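Local coordinates for protein NAD(P)H dehydrogenase (quinone) (PDB 1XDI) that probably reduces quinones such as menadione with NADH or NADPH, using one bound FAD per subunit, and may raise resistance to reactive oxygen intermediates, at residues 165-169 / 250-256; 168-172 / 271-277. All coordinates share one frame; numbering follows the deposited sequence.

Contact 1 (165-169 / 250-256)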
loop_
_atom_site.group_PDB
_atom_site.type_symbol
_atom_site.label_atom_id
_atom_site.label_comp_id
_atom_site.label_asym_id
_atom_site.label_seq_id
_atom_site.Cartn_x
_atom_site.Cartn_y
_atom_site.Cartn_z
ATOM N N ASP A 165 13.402 37.022 37.621
ATOM C CA ASP A 165 12.961 37.594 38.872
ATOM C C ASP A 165 11.498 37.841 38.882
ATOM O O ASP A 165 10.975 38.414 39.819
ATOM C CB ASP A 165 13.716 38.902 39.140
ATOM C CG ASP A 165 13.371 40.018 38.152
ATOM O OD1 ASP A 165 12.596 39.808 37.177
ATOM O OD2 ASP A 165 13.896 41.125 38.362
ATOM N N GLY A 166 10.825 37.418 37.830
ATOM C CA GLY A 166 9.411 37.649 37.766
ATOM C C GLY A 166 9.040 39.038 37.298
ATOM O O GLY A 166 8.011 39.203 36.673
ATOM N N GLU A 167 9.840 40.060 37.557
ATOM C CA GLU A 167 9.404 41.387 37.143
ATOM C C GLU A 167 10.013 41.910 35.859
ATOM O O GLU A 167 9.299 42.334 34.953
ATOM C CB GLU A 167 9.700 42.434 38.227
ATOM C CG GLU A 167 9.228 42.168 39.666
ATOM C CD GLU A 167 9.941 43.099 40.670
ATOM O OE1 GLU A 167 9.995 44.326 40.342
ATOM O OE2 GLU A 167 10.430 42.607 41.747
ATOM N N ARG A 168 11.345 41.888 35.815
ATOM C CA ARG A 168 12.129 42.419 34.710
ATOM C C ARG A 168 12.990 41.392 33.978
ATOM O O ARG A 168 13.199 41.520 32.761
ATOM C CB ARG A 168 13.009 43.544 35.248
ATOM C CG ARG A 168 12.245 44.736 35.775
ATOM C CD ARG A 168 13.232 45.805 36.169
ATOM N NE ARG A 168 12.610 46.869 36.942
ATOM C CZ ARG A 168 13.267 47.690 37.758
ATOM N NH1 ARG A 168 14.593 47.599 37.934
ATOM N NH2 ARG A 168 12.567 48.605 38.415
ATOM N N ILE A 169 13.507 40.413 34.731
ATOM C CA ILE A 169 14.308 39.314 34.180
ATOM C C ILE A 169 13.221 38.230 34.094
ATOM O O ILE A 169 12.751 37.759 35.150
ATOM C CB ILE A 169 15.429 38.824 35.160
ATOM C CG1 ILE A 169 16.291 39.971 35.661
ATOM C CG2 ILE A 169 16.320 37.842 34.431
ATOM C CD1 ILE A 169 16.945 40.646 34.578
ATOM N N THR A 250 21.651 42.198 34.336
ATOM C CA THR A 250 21.521 42.983 35.570
ATOM C C THR A 250 20.265 43.810 35.553
ATOM O O THR A 250 19.727 44.132 34.496
ATOM C CB THR A 250 22.654 44.000 35.684
ATOM O OG1 THR A 250 23.902 43.352 35.440
ATOM C CG2 THR A 250 22.665 44.647 37.044
ATOM N N ARG A 251 19.846 44.211 36.739
ATOM C CA ARG A 251 18.677 45.056 36.874
ATOM C C ARG A 251 19.059 46.516 37.092
ATOM O O ARG A 251 19.747 46.860 38.034
ATOM C CB ARG A 251 17.843 44.569 38.024
ATOM C CG ARG A 251 16.412 44.726 37.743
ATOM C CD ARG A 251 15.637 43.762 38.564
ATOM N NE ARG A 251 14.239 44.158 38.613
ATOM C CZ ARG A 251 13.644 44.621 39.698
ATOM N NH1 ARG A 251 14.321 44.749 40.838
ATOM N NH2 ARG A 251 12.368 44.944 39.637
ATOM N N THR A 252 18.626 47.385 36.200
ATOM C CA THR A 252 18.978 48.785 36.349
ATOM C C THR A 252 17.854 49.542 36.985
ATOM O O THR A 252 16.898 48.970 37.504
ATOM C CB THR A 252 19.267 49.450 35.001
ATOM O OG1 THR A 252 18.034 49.773 34.340
ATOM C CG2 THR A 252 20.043 48.529 34.148
ATOM N N GLY A 253 17.986 50.851 36.918
ATOM C CA GLY A 253 16.995 51.730 37.476
ATOM C C GLY A 253 15.603 51.215 37.252
ATOM O O GLY A 253 15.039 50.527 38.101
ATOM N N ALA A 254 15.036 51.521 36.097
ATOM C CA ALA A 254 13.686 51.063 35.857
ATOM C C ALA A 254 13.656 49.965 34.811
ATOM O O ALA A 254 12.629 49.325 34.588
ATOM C CB ALA A 254 12.838 52.227 35.429
ATOM N N GLY A 255 14.794 49.730 34.173
ATOM C CA GLY A 255 14.820 48.698 33.159
ATOM C C GLY A 255 15.683 47.503 33.479
ATOM O O GLY A 255 15.666 46.941 34.584
ATOM N N VAL A 256 16.485 47.151 32.491
ATOM C CA VAL A 256 17.355 46.005 32.584
ATOM C C VAL A 256 18.632 46.240 31.738
ATOM O O VAL A 256 18.565 46.798 30.623
ATOM C CB VAL A 256 16.527 44.798 32.101
ATOM C CG1 VAL A 256 17.223 44.061 31.016
ATOM C CG2 VAL A 256 16.188 43.945 33.269
#
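E167 is salt-bridged to R251 near the guanidinium plane, D165 by charge alone. E167 OE1 lies 2.6 Å from R251 NH2, with the carboxylate turned 79° against the guanidinium. D165 OD2 is 3.1 Å from R251 NE but well out of that plane, so no N-H points at it. The other oxygen of D165 works on its own backbone: a chi1 of 67° turns the carboxylate so that OD1 accepts from the amides of R168 and I169, 2.8 Å from R168 N, in an Asx motif. At the backbone angles of G166 a side chain would run into the carbonyl O of D165, so glycine fits the bend.

R168 runs out extended between R251 and the 252-255 turn. Its guanidinium lies over that of R251 with planes 34° apart and the groups offset, R168 NE standing 3.3 Å from R251 NH2; the two carboxylates probably offset this meeting of like charges. The opposite face of R168 carries A254 O and G255 N, while T252 O, 2.7 Å from R168 NH1, and G253 O lie obliquely beside the group.

Beneath the charges, V256 CG2 meets I169 CD1 at 3.6 Å and R168 CB at 3.8 Å; I169 and V256, both branched and aliphatic, suit their buried places. The arrangement sets an Asx motif, just ahead of strand 169-171, against the tip of the hairpin formed by strands 246-251 and 256-260, part of the three-stranded antiparallel meander characteristic of the NAD(P)-binding domain in this flavoprotein family.

Contact 2 (168-172 / 271-277). With FAD (flavin-adenine dinucleotide), chain C.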
loop_
_atom_site.group_PDB
_atom_site.type_symbol
_atom_site.label_atom_id
_atom_site.label_comp_id
_atom_site.label_asym_id
_atom_site.label_seq_id
_atom_site.Cartn_x
_atom_site.Cartn_y
_atom_site.Cartn_z
ATOM N N ARG A 168 11.345 41.888 35.815
ATOM C CA ARG A 168 12.129 42.419 34.710
ATOM C C ARG A 168 12.990 41.392 33.978
ATOM O O ARG A 168 13.199 41.520 32.761
ATOM C CB ARG A 168 13.009 43.544 35.248
ATOM C CG ARG A 168 12.245 44.736 35.775
ATOM C CD ARG A 168 13.232 45.805 36.169
ATOM N NE ARG A 168 12.610 46.869 36.942
ATOM C CZ ARG A 168 13.267 47.690 37.758
ATOM N NH1 ARG A 168 14.593 47.599 37.934
ATOM N NH2 ARG A 168 12.567 48.605 38.415
ATOM N N ILE A 169 13.507 40.413 34.731
ATOM C CA ILE A 169 14.308 39.314 34.180
ATOM C C ILE A 169 13.221 38.230 34.094
ATOM O O ILE A 169 12.751 37.759 35.150
ATOM C CB ILE A 169 15.429 38.824 35.160
ATOM C CG1 ILE A 169 16.291 39.971 35.661
ATOM C CG2 ILE A 169 16.320 37.842 34.431
ATOM C CD1 ILE A 169 16.945 40.646 34.578
ATOM N N LEU A 170 12.802 37.845 32.877
ATOM C CA LEU A 170 11.706 36.858 32.726
ATOM C C LEU A 170 11.974 35.578 31.988
ATOM O O LEU A 170 12.704 35.589 31.021
ATOM C CB LEU A 170 10.546 37.481 31.985
ATOM C CG LEU A 170 10.092 38.865 32.412
ATOM C CD1 LEU A 170 8.914 39.276 31.557
ATOM C CD2 LEU A 170 9.663 38.831 33.868
ATOM N N THR A 171 11.378 34.472 32.424
ATOM C CA THR A 171 11.502 33.209 31.670
ATOM C C THR A 171 10.202 33.258 30.856
ATOM O O THR A 171 9.320 34.030 31.153
ATOM C CB THR A 171 11.380 31.953 32.534
ATOM O OG1 THR A 171 10.073 31.940 33.107
ATOM C CG2 THR A 171 12.395 31.915 33.629
ATOM N N TRP A 172 10.035 32.447 29.846
ATOM C CA TRP A 172 8.765 32.525 29.132
ATOM C C TRP A 172 7.522 32.186 30.003
ATOM O O TRP A 172 6.405 32.686 29.730
ATOM C CB TRP A 172 8.817 31.623 27.899
ATOM C CG TRP A 172 9.022 30.236 28.235
ATOM C CD1 TRP A 172 8.074 29.342 28.612
ATOM C CD2 TRP A 172 10.261 29.538 28.241
ATOM N NE1 TRP A 172 8.642 28.118 28.848
ATOM C CE2 TRP A 172 9.992 28.214 28.630
ATOM C CE3 TRP A 172 11.568 29.897 27.962
ATOM C CZ2 TRP A 172 10.994 27.244 28.745
ATOM C CZ3 TRP A 172 12.568 28.916 28.078
ATOM C CH2 TRP A 172 12.272 27.612 28.465
ATOM N N ALA A 271 13.877 41.691 30.163
ATOM C CA ALA A 271 14.689 40.706 29.459
ATOM C C ALA A 271 13.934 39.365 29.552
ATOM O O ALA A 271 13.559 38.894 30.652
ATOM C CB ALA A 271 16.076 40.583 30.088
ATOM N N LEU A 272 13.662 38.781 28.391
ATOM C CA LEU A 272 13.010 37.482 28.300
ATOM C C LEU A 272 14.163 36.469 28.077
ATOM O O LEU A 272 14.813 36.482 26.996
ATOM C CB LEU A 272 12.068 37.430 27.078
ATOM C CG LEU A 272 10.989 36.314 26.987
ATOM C CD1 LEU A 272 10.802 35.881 25.571
ATOM C CD2 LEU A 272 11.370 35.102 27.795
ATOM N N MET A 273 14.457 35.619 29.067
ATOM C CA MET A 273 15.485 34.592 28.849
ATOM C C MET A 273 14.883 33.431 28.003
ATOM O O MET A 273 13.907 32.745 28.399
ATOM C CB MET A 273 16.030 34.067 30.175
ATOM C CG MET A 273 16.943 35.038 30.924
ATOM S SD MET A 273 18.097 35.901 29.816
ATOM C CE MET A 273 17.674 37.499 30.306
ATOM N N THR A 274 15.442 33.247 26.811
ATOM C CA THR A 274 14.968 32.223 25.898
ATOM C C THR A 274 16.056 31.232 25.635
ATOM O O THR A 274 16.468 30.985 24.519
ATOM C CB THR A 274 14.414 32.881 24.586
ATOM O OG1 THR A 274 12.983 32.976 24.698
ATOM C CG2 THR A 274 14.736 32.090 23.336
ATOM N N ILE A 275 16.600 30.672 26.684
ATOM C CA ILE A 275 17.604 29.673 26.395
ATOM C C ILE A 275 16.840 28.347 26.228
ATOM O O ILE A 275 15.710 28.321 25.678
ATOM C CB ILE A 275 18.571 29.494 27.505
ATOM C CG1 ILE A 275 19.260 30.802 27.838
ATOM C CG2 ILE A 275 19.550 28.463 27.078
ATOM C CD1 ILE A 275 19.740 30.746 29.242
ATOM N N GLY A 276 17.420 27.252 26.687
ATOM C CA GLY A 276 16.699 26.019 26.550
ATOM C C GLY A 276 16.078 25.609 27.862
ATOM O O GLY A 276 15.729 26.454 28.675
ATOM N N SER A 277 15.939 24.297 28.050
ATOM C CA SER A 277 15.379 23.750 29.270
ATOM C C SER A 277 16.239 22.580 29.697
ATOM O O SER A 277 17.132 22.169 28.962
ATOM C CB SER A 277 13.958 23.272 29.033
ATOM O OG SER A 277 13.276 24.205 28.214
HETATM P PA FAD C . 5.600 18.044 30.491
HETATM O O1A FAD C . 6.718 19.054 30.718
HETATM O O2A FAD C . 4.433 18.507 29.622
HETATM O O5B FAD C . 5.117 17.677 31.890
HETATM C C5B FAD C . 5.595 16.625 32.731
HETATM C C4B FAD C . 4.801 16.941 33.981
HETATM O O4B FAD C . 5.033 16.007 35.005
HETATM C C3B FAD C . 5.023 18.384 34.687
HETATM O O3B FAD C . 4.067 19.372 34.298
HETATM C C2B FAD C . 5.012 18.127 36.119
HETATM O O2B FAD C . 3.868 18.513 36.884
HETATM C C1B FAD C . 5.177 16.636 36.272
HETATM N N9A FAD C . 6.298 16.165 36.985
HETATM C C8A FAD C . 7.641 16.484 36.989
HETATM N N7A FAD C . 8.344 15.790 37.848
HETATM C C5A FAD C . 7.431 14.971 38.444
HETATM C C6A FAD C . 7.503 13.991 39.448
HETATM N N6A FAD C . 8.630 13.670 40.049
HETATM N N1A FAD C . 6.339 13.346 39.812
HETATM C C2A FAD C . 5.162 13.633 39.233
HETATM N N3A FAD C . 5.002 14.584 38.235
HETATM C C4A FAD C . 6.265 15.195 37.939
HETATM N N1 FAD C . 5.615 21.311 21.586
HETATM C C2 FAD C . 4.793 21.164 20.503
HETATM O O2 FAD C . 4.531 20.041 20.032
HETATM N N3 FAD C . 4.247 22.290 19.928
HETATM C C4 FAD C . 4.438 23.578 20.345
HETATM O O4 FAD C . 3.885 24.498 19.744
HETATM C C4X FAD C . 5.242 23.715 21.397
HETATM N N5 FAD C . 5.447 25.048 21.853
HETATM C C5X FAD C . 6.298 25.197 22.978
HETATM C C6 FAD C . 6.543 26.480 23.514
HETATM C C7 FAD C . 7.389 26.692 24.635
HETATM C C7M FAD C . 7.610 28.123 25.184
HETATM C C8 FAD C . 8.019 25.553 25.216
HETATM C C8M FAD C . 8.960 25.662 26.405
HETATM C C9 FAD C . 7.791 24.296 24.736
HETATM C C9A FAD C . 6.944 24.066 23.657
HETATM N N10 FAD C . 6.646 22.733 23.098
HETATM C C10 FAD C . 5.822 22.572 22.020
HETATM C "C1'" FAD C . 7.230 21.634 23.768
HETATM C "C2'" FAD C . 6.274 20.756 24.519
HETATM O "O2'" FAD C . 5.516 21.587 25.466
HETATM C "C3'" FAD C . 6.968 19.659 25.277
HETATM O "O3'" FAD C . 7.537 18.776 24.346
HETATM C "C4'" FAD C . 6.062 18.778 26.115
HETATM O "O4'" FAD C . 5.529 19.743 27.099
HETATM C "C5'" FAD C . 6.675 17.765 26.951
HETATM O "O5'" FAD C . 5.651 16.993 27.559
HETATM P P FAD C . 5.906 15.917 28.660
HETATM O O1P FAD C . 4.639 15.324 28.881
HETATM O O2P FAD C . 7.040 15.010 28.377
HETATM O O3P FAD C . 6.331 16.826 29.831
#
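Strand 169-171 lies parallel to 271-273, joined by three backbone hydrogen bonds, two nearly straight and the third more bent. A271 N gives to R168 O at 2.7 Å and L170 N to A271 O at 2.6 Å; the bent one runs from M273 N to L170 O. Each donor approaches its carbonyl almost head-on. L170 is thus engaged through both its N-H and its C=O, and its oxygen also receives a CA-H contact from L272.

The apolar side chains divide between the sheet's two faces. I169, A271 and M273 share one, where they pack on V249 of strand 246-251; the small A271 fits close to the neighbouring strand, and I169 CG2 is 4.4 Å from M273 CE. L170 and L272 share the other. L272 has CG anti to its backbone N (chi1 -164°), which sends the chain toward the neighbouring strand, with CD2 3.6 Å from W172 N, while F197 of helix 192-203 touches both L272 and W172. The two strands are the edge strand and its neighbour in a five-stranded parallel Rossmann-type sheet, that of the NAD(P)-binding domain.

W172 follows, and its indole swings across to the 274-276 loop and S277, its rim meeting polar oxygens near the ring plane: S277 OG lies 3.6 Å and G276 O 3.7 Å from W172 CH2. The FAD meets the indole through its methyls: C7M lies over one face, 3.7 Å from W172 CD1, and C8M approaches obliquely, beyond the rim, 3.5 Å from W172 NE1. The pyrrole N-H of W172 is hydrogen-bonded to D47 OD1, which probably helps to fix the flat ring beside the flavin.

From the N terminus, the chain leaves strand 154-156 and enters 165-172, a single run that serves both contacts, with R168 and I169 in each. It then passes through strands 185-188, 208-211 and 239-241 and into the meander, where contact 1 closes an 80-residue loop at 250-256. Next it enters strand 270-273, where contact 2 closes a longer one. Contact 1 closes about 20 residues sooner; the two loops overlap almost entirely, but with starts staggered by three residues they interleave rather than nest. V256 CG1 packs on A271 CB at 3.8 Å, joining them. Together they tie the sheet's edge strand to the meander at one end and to the flavin pocket at the other.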